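Local coordinates for multiple antibiotic resistance protein MARR (Escherichia coli, PDB 1JGS), which represses transcription of the marRAB operon, which activates antibiotic resistance and oxidative stress genes, by binding the marO operator, at the interface of chains A and B. Residues are numbered along the deposited sequence; one frame, centred on the assembly and turned at random. Chains: chain A/B, Multiple antibiotic resistance protein MARR.

Contact 1: the interface of chains A and B. Residues chain A 6-8, 11; chain B 129-130, 133-134.
A:Leu11 and B:Glu130 bury about 50 Å² each where the start of helix 8-27 of one subunit meets helix 126-134 of the other. The two side chains are roughly perpendicular. A:Leu11 touches with both methyl branches. CD1 packs on the beta-carbon of the glutamate, 3.5 Å from A:Leu11 CD1 to B:Glu130 CB, and also lies near its backbone carbonyl. CD2 turns toward the aliphatic stem of B:Lys134, with A:Leu11 CD2 4.0 Å from CG of the lysine. The two methyls thus bridge neighbouring helical turns of chain B.

B:Glu130 passes over A:Leu11 and points its carboxylate at the N-terminal start of helix 8-27 of chain A. Its CG is anti to the carbonyl carbon (chi1 -48°), and the chain then runs extended from CG. This carries OE2 to 3.1 Å from the backbone N of A:Leu8. The N-H is not aimed at it, so the pair is not a hydrogen bond. A carboxylate beside a helix N-terminus may still gain from the helix dipole. The carbonyl O of A:Ile6 is a neighbour, 3.8 Å from B:Glu130 OE2, and does not bond it.

A:Leu8 adds a second apolar contact. Its CG is anti to the backbone N (chi1 180°), and its CD1 reaches two leucines of chain B. It lies 3.6 Å from CD2 of B:Leu129 and 3.7 Å from CD1 of B:Leu133. Both pairs meet at a slant.

The patch is mainly apolar, with one acidic group at the helix start. It fastens the N-terminal helix of one MarR subunit to the C-terminal helix of the other and helps hold the dimer together.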
loop_
_atom_site.group_PDB
_atom_site.type_symbol
_atom_site.label_atom_id
_atom_site.label_comp_id
_atom_site.label_asym_id
_atom_site.label_seq_id
_atom_site.Cartn_x
_atom_site.Cartn_y
_atom_site.Cartn_z
ATOM N N ILE A 6 -12.593 13.534 -9.422
ATOM C CA ILE A 6 -11.593 13.001 -8.513
ATOM C C ILE A 6 -10.350 12.740 -9.355
ATOM O O ILE A 6 -10.417 12.057 -10.388
ATOM C CB ILE A 6 -12.094 11.679 -7.878
ATOM C CG1 ILE A 6 -13.435 11.930 -7.172
ATOM C CG2 ILE A 6 -11.061 11.136 -6.898
ATOM C CD1 ILE A 6 -14.229 10.663 -6.865
ATOM N N PRO A 7 -9.201 13.304 -8.944
ATOM C CA PRO A 7 -7.937 13.127 -9.669
ATOM C C PRO A 7 -7.457 11.670 -9.650
ATOM O O PRO A 7 -7.630 10.963 -8.654
ATOM C CB PRO A 7 -6.990 14.071 -8.932
ATOM C CG PRO A 7 -7.503 14.002 -7.514
ATOM C CD PRO A 7 -8.997 14.102 -7.721
ATOM N N LEU A 8 -6.848 11.243 -10.752
ATOM C CA LEU A 8 -6.344 9.879 -10.914
ATOM C C LEU A 8 -5.668 9.310 -9.662
ATOM O O LEU A 8 -6.045 8.230 -9.174
ATOM C CB LEU A 8 -5.368 9.842 -12.094
ATOM C CG LEU A 8 -4.687 8.536 -12.485
ATOM C CD1 LEU A 8 -5.715 7.503 -12.929
ATOM C CD2 LEU A 8 -3.712 8.829 -13.613
ATOM N N LEU A 11 -7.994 8.179 -7.119
ATOM C CA LEU A 11 -8.780 7.054 -7.611
ATOM C C LEU A 11 -7.958 5.767 -7.542
ATOM O O LEU A 11 -8.466 4.731 -7.127
ATOM C CB LEU A 11 -9.260 7.295 -9.049
ATOM C CG LEU A 11 -10.387 8.317 -9.251
ATOM C CD1 LEU A 11 -10.721 8.454 -10.739
ATOM C CD2 LEU A 11 -11.607 7.869 -8.477
ATOM N N LEU B 129 -9.700 6.720 -18.132
ATOM C CA LEU B 129 -9.156 5.816 -17.134
ATOM C C LEU B 129 -9.871 6.098 -15.822
ATOM O O LEU B 129 -10.286 5.179 -15.115
ATOM C CB LEU B 129 -7.657 6.046 -16.962
ATOM C CG LEU B 129 -6.934 5.199 -15.886
ATOM C CD1 LEU B 129 -7.167 3.710 -16.124
ATOM C CD2 LEU B 129 -5.438 5.523 -15.919
ATOM N N GLU B 130 -10.033 7.379 -15.510
ATOM C CA GLU B 130 -10.701 7.771 -14.278
ATOM C C GLU B 130 -12.128 7.233 -14.271
ATOM O O GLU B 130 -12.605 6.721 -13.266
ATOM C CB GLU B 130 -10.705 9.294 -14.148
ATOM C CG GLU B 130 -9.349 9.919 -14.416
ATOM C CD GLU B 130 -9.281 11.394 -14.058
ATOM O OE1 GLU B 130 -10.226 12.150 -14.386
ATOM O OE2 GLU B 130 -8.261 11.801 -13.456
ATOM N N LEU B 133 -12.074 3.494 -13.722
ATOM C CA LEU B 133 -11.618 3.214 -12.366
ATOM C C LEU B 133 -12.734 3.458 -11.361
ATOM O O LEU B 133 -12.749 2.861 -10.286
ATOM C CB LEU B 133 -10.406 4.080 -12.007
ATOM C CG LEU B 133 -9.034 3.622 -12.519
ATOM C CD1 LEU B 133 -7.982 4.658 -12.130
ATOM C CD2 LEU B 133 -8.684 2.259 -11.935
ATOM N N LYS B 134 -13.662 4.344 -11.702
ATOM C CA LYS B 134 -14.779 4.628 -10.805
ATOM C C LYS B 134 -15.745 3.461 -10.828
ATOM O O LYS B 134 -16.274 3.071 -9.788
ATOM C CB LYS B 134 -15.508 5.913 -11.215
ATOM C CG LYS B 134 -14.721 7.188 -10.937
ATOM C CD LYS B 134 -15.512 8.432 -11.319
ATOM C CE LYS B 134 -14.761 9.702 -10.953
ATOM N NZ LYS B 134 -15.596 10.922 -11.189
#

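Contact 2: the interface of chains A and B. Residues chain A 2, 117, 120-121, 124, 129; chain B 131-132, 135-136.
B:Lys135 NZ donates a hydrogen bond to the carboxylate oxygen OD1 of A:Asp124, and the pair is also a salt bridge. The atoms B:Lys135 NZ and A:Asp124 OD1 are 2.5 Å apart, which is short. The ammonium group meets OD1 on the syn side, 20° out of the carboxylate plane. The two side chains meet tip to tip. A bend at chi3 (71°) turns CE and NZ of the lysine toward OD1. Separately, its CD lies beside the carboxylate, 3.3 Å from OD2 of A:Asp124. The lysine and the aspartate bury 82 and 69 Å², and the opposite charges should steady each other.

Nearer the backbone of the same lysine, CG meets the rim of the A:Phe2 ring in the plane of that ring, 3.6 Å from A:Phe2 CZ. The same ring also turns its edge to B:Tyr131. This is an edge-to-face pair, with planes 78° apart and A:Phe2 CE2 3.4 Å from CE1 of the tyrosine. The lysine CG also lies over one face of the tyrosine, offset toward the rim. A:Phe2 therefore packs against both the tyrosine and the lysine stem.

On the other flank, B:Val136 sets CG2 beside the CD2 branch of A:Leu121. The two side chains run parallel. The methyls are tightly packed, with A:Leu121 CD2 3.3 Å from CG2 of the valine. A:Leu129 and B:Leu132 overlap antiparallel, with A:Leu129 CD1 3.9 Å from CB of B:Leu132.

This patch joins the C-terminal segment of one subunit to the N-terminal residues and C-terminal region of the other. Its salt bridge lies among aromatic and aliphatic contacts, and together they help tie the MarR dimer.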
loop_
_atom_site.group_PDB
_atom_site.type_symbol
_atom_site.label_atom_id
_atom_site.label_comp_id
_atom_site.label_asym_id
_atom_site.label_seq_id
_atom_site.Cartn_x
_atom_site.Cartn_y
_atom_site.Cartn_z
ATOM N N PHE A 2 -19.797 9.790 -10.065
ATOM C CA PHE A 2 -19.542 10.074 -11.477
ATOM C C PHE A 2 -19.920 11.513 -11.787
ATOM O O PHE A 2 -19.997 11.911 -12.949
ATOM C CB PHE A 2 -20.339 9.129 -12.384
ATOM C CG PHE A 2 -19.837 7.712 -12.379
ATOM C CD1 PHE A 2 -19.984 6.905 -11.251
ATOM C CD2 PHE A 2 -19.209 7.182 -13.504
ATOM C CE1 PHE A 2 -19.515 5.593 -11.243
ATOM C CE2 PHE A 2 -18.735 5.868 -13.505
ATOM C CZ PHE A 2 -18.889 5.075 -12.373
ATOM N N LEU A 117 -13.637 -7.277 -8.772
ATOM C CA LEU A 117 -13.181 -6.015 -9.351
ATOM C C LEU A 117 -13.836 -5.752 -10.698
ATOM O O LEU A 117 -14.187 -4.616 -11.030
ATOM C CB LEU A 117 -11.660 -6.032 -9.550
ATOM C CG LEU A 117 -10.755 -6.095 -8.323
ATOM C CD1 LEU A 117 -9.297 -6.153 -8.762
ATOM C CD2 LEU A 117 -11.016 -4.875 -7.453
ATOM N N ASN A 120 -18.656 -5.257 -12.280
ATOM C CA ASN A 120 -19.511 -4.292 -12.951
ATOM C C ASN A 120 -18.940 -3.487 -14.109
ATOM O O ASN A 120 -19.691 -2.827 -14.819
ATOM C CB ASN A 120 -20.140 -3.342 -11.918
ATOM C CG ASN A 120 -19.151 -2.865 -10.870
ATOM O OD1 ASN A 120 -19.535 -2.212 -9.895
ATOM N ND2 ASN A 120 -17.874 -3.187 -11.062
ATOM N N LEU A 121 -17.639 -3.524 -14.343
ATOM C CA LEU A 121 -17.144 -2.746 -15.466
ATOM C C LEU A 121 -17.000 -3.612 -16.716
ATOM O O LEU A 121 -16.820 -3.090 -17.817
ATOM C CB LEU A 121 -15.815 -2.061 -15.111
ATOM C CG LEU A 121 -14.485 -2.798 -15.240
ATOM C CD1 LEU A 121 -14.185 -3.125 -16.704
ATOM C CD2 LEU A 121 -13.386 -1.909 -14.687
ATOM N N ASP A 124 -17.818 -2.227 -20.139
ATOM C CA ASP A 124 -16.792 -1.289 -20.589
ATOM C C ASP A 124 -15.536 -2.061 -20.946
ATOM O O ASP A 124 -14.680 -1.583 -21.709
ATOM C CB ASP A 124 -16.466 -0.271 -19.491
ATOM C CG ASP A 124 -17.739 0.317 -18.905
ATOM O OD1 ASP A 124 -18.580 -0.449 -18.386
ATOM O OD2 ASP A 124 -17.884 1.555 -18.974
ATOM N N LEU A 129 -9.438 -0.917 -19.445
ATOM C CA LEU A 129 -8.858 -0.353 -18.238
ATOM C C LEU A 129 -7.426 -0.853 -18.141
ATOM O O LEU A 129 -6.504 -0.087 -17.854
ATOM C CB LEU A 129 -9.643 -0.800 -17.007
ATOM C CG LEU A 129 -9.116 -0.332 -15.629
ATOM C CD1 LEU A 129 -8.983 1.187 -15.589
ATOM C CD2 LEU A 129 -10.073 -0.819 -14.538
ATOM N N TYR B 131 -12.799 7.340 -15.408
ATOM C CA TYR B 131 -14.161 6.865 -15.533
ATOM C C TYR B 131 -14.240 5.383 -15.200
ATOM O O TYR B 131 -14.981 4.983 -14.302
ATOM C CB TYR B 131 -14.669 7.095 -16.956
ATOM C CG TYR B 131 -16.048 6.536 -17.191
ATOM C CD1 TYR B 131 -17.171 7.165 -16.665
ATOM C CD2 TYR B 131 -16.225 5.352 -17.905
ATOM C CE1 TYR B 131 -18.443 6.633 -16.839
ATOM C CE2 TYR B 131 -17.492 4.804 -18.088
ATOM C CZ TYR B 131 -18.599 5.452 -17.549
ATOM O OH TYR B 131 -19.856 4.909 -17.705
ATOM N N LEU B 132 -13.487 4.569 -15.936
ATOM C CA LEU B 132 -13.476 3.126 -15.702
ATOM C C LEU B 132 -13.047 2.770 -14.270
ATOM O O LEU B 132 -13.600 1.853 -13.668
ATOM C CB LEU B 132 -12.554 2.431 -16.709
ATOM C CG LEU B 132 -13.026 2.407 -18.169
ATOM C CD1 LEU B 132 -12.017 1.679 -19.039
ATOM C CD2 LEU B 132 -14.370 1.712 -18.245
ATOM N N LYS B 135 -15.961 2.895 -12.014
ATOM C CA LYS B 135 -16.869 1.764 -12.168
ATOM C C LYS B 135 -16.404 0.545 -11.382
ATOM O O LYS B 135 -17.120 -0.453 -11.291
ATOM C CB LYS B 135 -17.035 1.389 -13.648
ATOM C CG LYS B 135 -17.700 2.463 -14.494
ATOM C CD LYS B 135 -18.318 1.882 -15.762
ATOM C CE LYS B 135 -19.569 1.053 -15.442
ATOM N NZ LYS B 135 -20.220 0.426 -16.646
ATOM N N VAL B 136 -15.208 0.626 -10.809
ATOM C CA VAL B 136 -14.666 -0.466 -10.011
ATOM C C VAL B 136 -15.000 -0.291 -8.522
ATOM O O VAL B 136 -15.096 -1.272 -7.784
ATOM C CB VAL B 136 -13.121 -0.553 -10.156
ATOM C CG1 VAL B 136 -12.561 -1.557 -9.162
ATOM C CG2 VAL B 136 -12.743 -0.949 -11.577
#

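The centres of the C-alpha atoms of contact 1 and contact 2 are about 10 Å apart. Both use helix 126-134 of chain B, whose residues are divided between them: B:Leu129, B:Glu130, B:Leu133 and B:Lys134 serve contact 1, B:Tyr131 and B:Leu132 contact 2. Contact 2 continues into the two residues after the helix. Chain A brings its N-terminal stretch to both. Contact 2 adds the end of helix 96-118, the segment beyond and A:Leu129 of helix 126-134. Leu129 thus serves contact 1 from chain B and contact 2 from chain A. By two-fold symmetry each contact recurs, and the subunits' termini interlock.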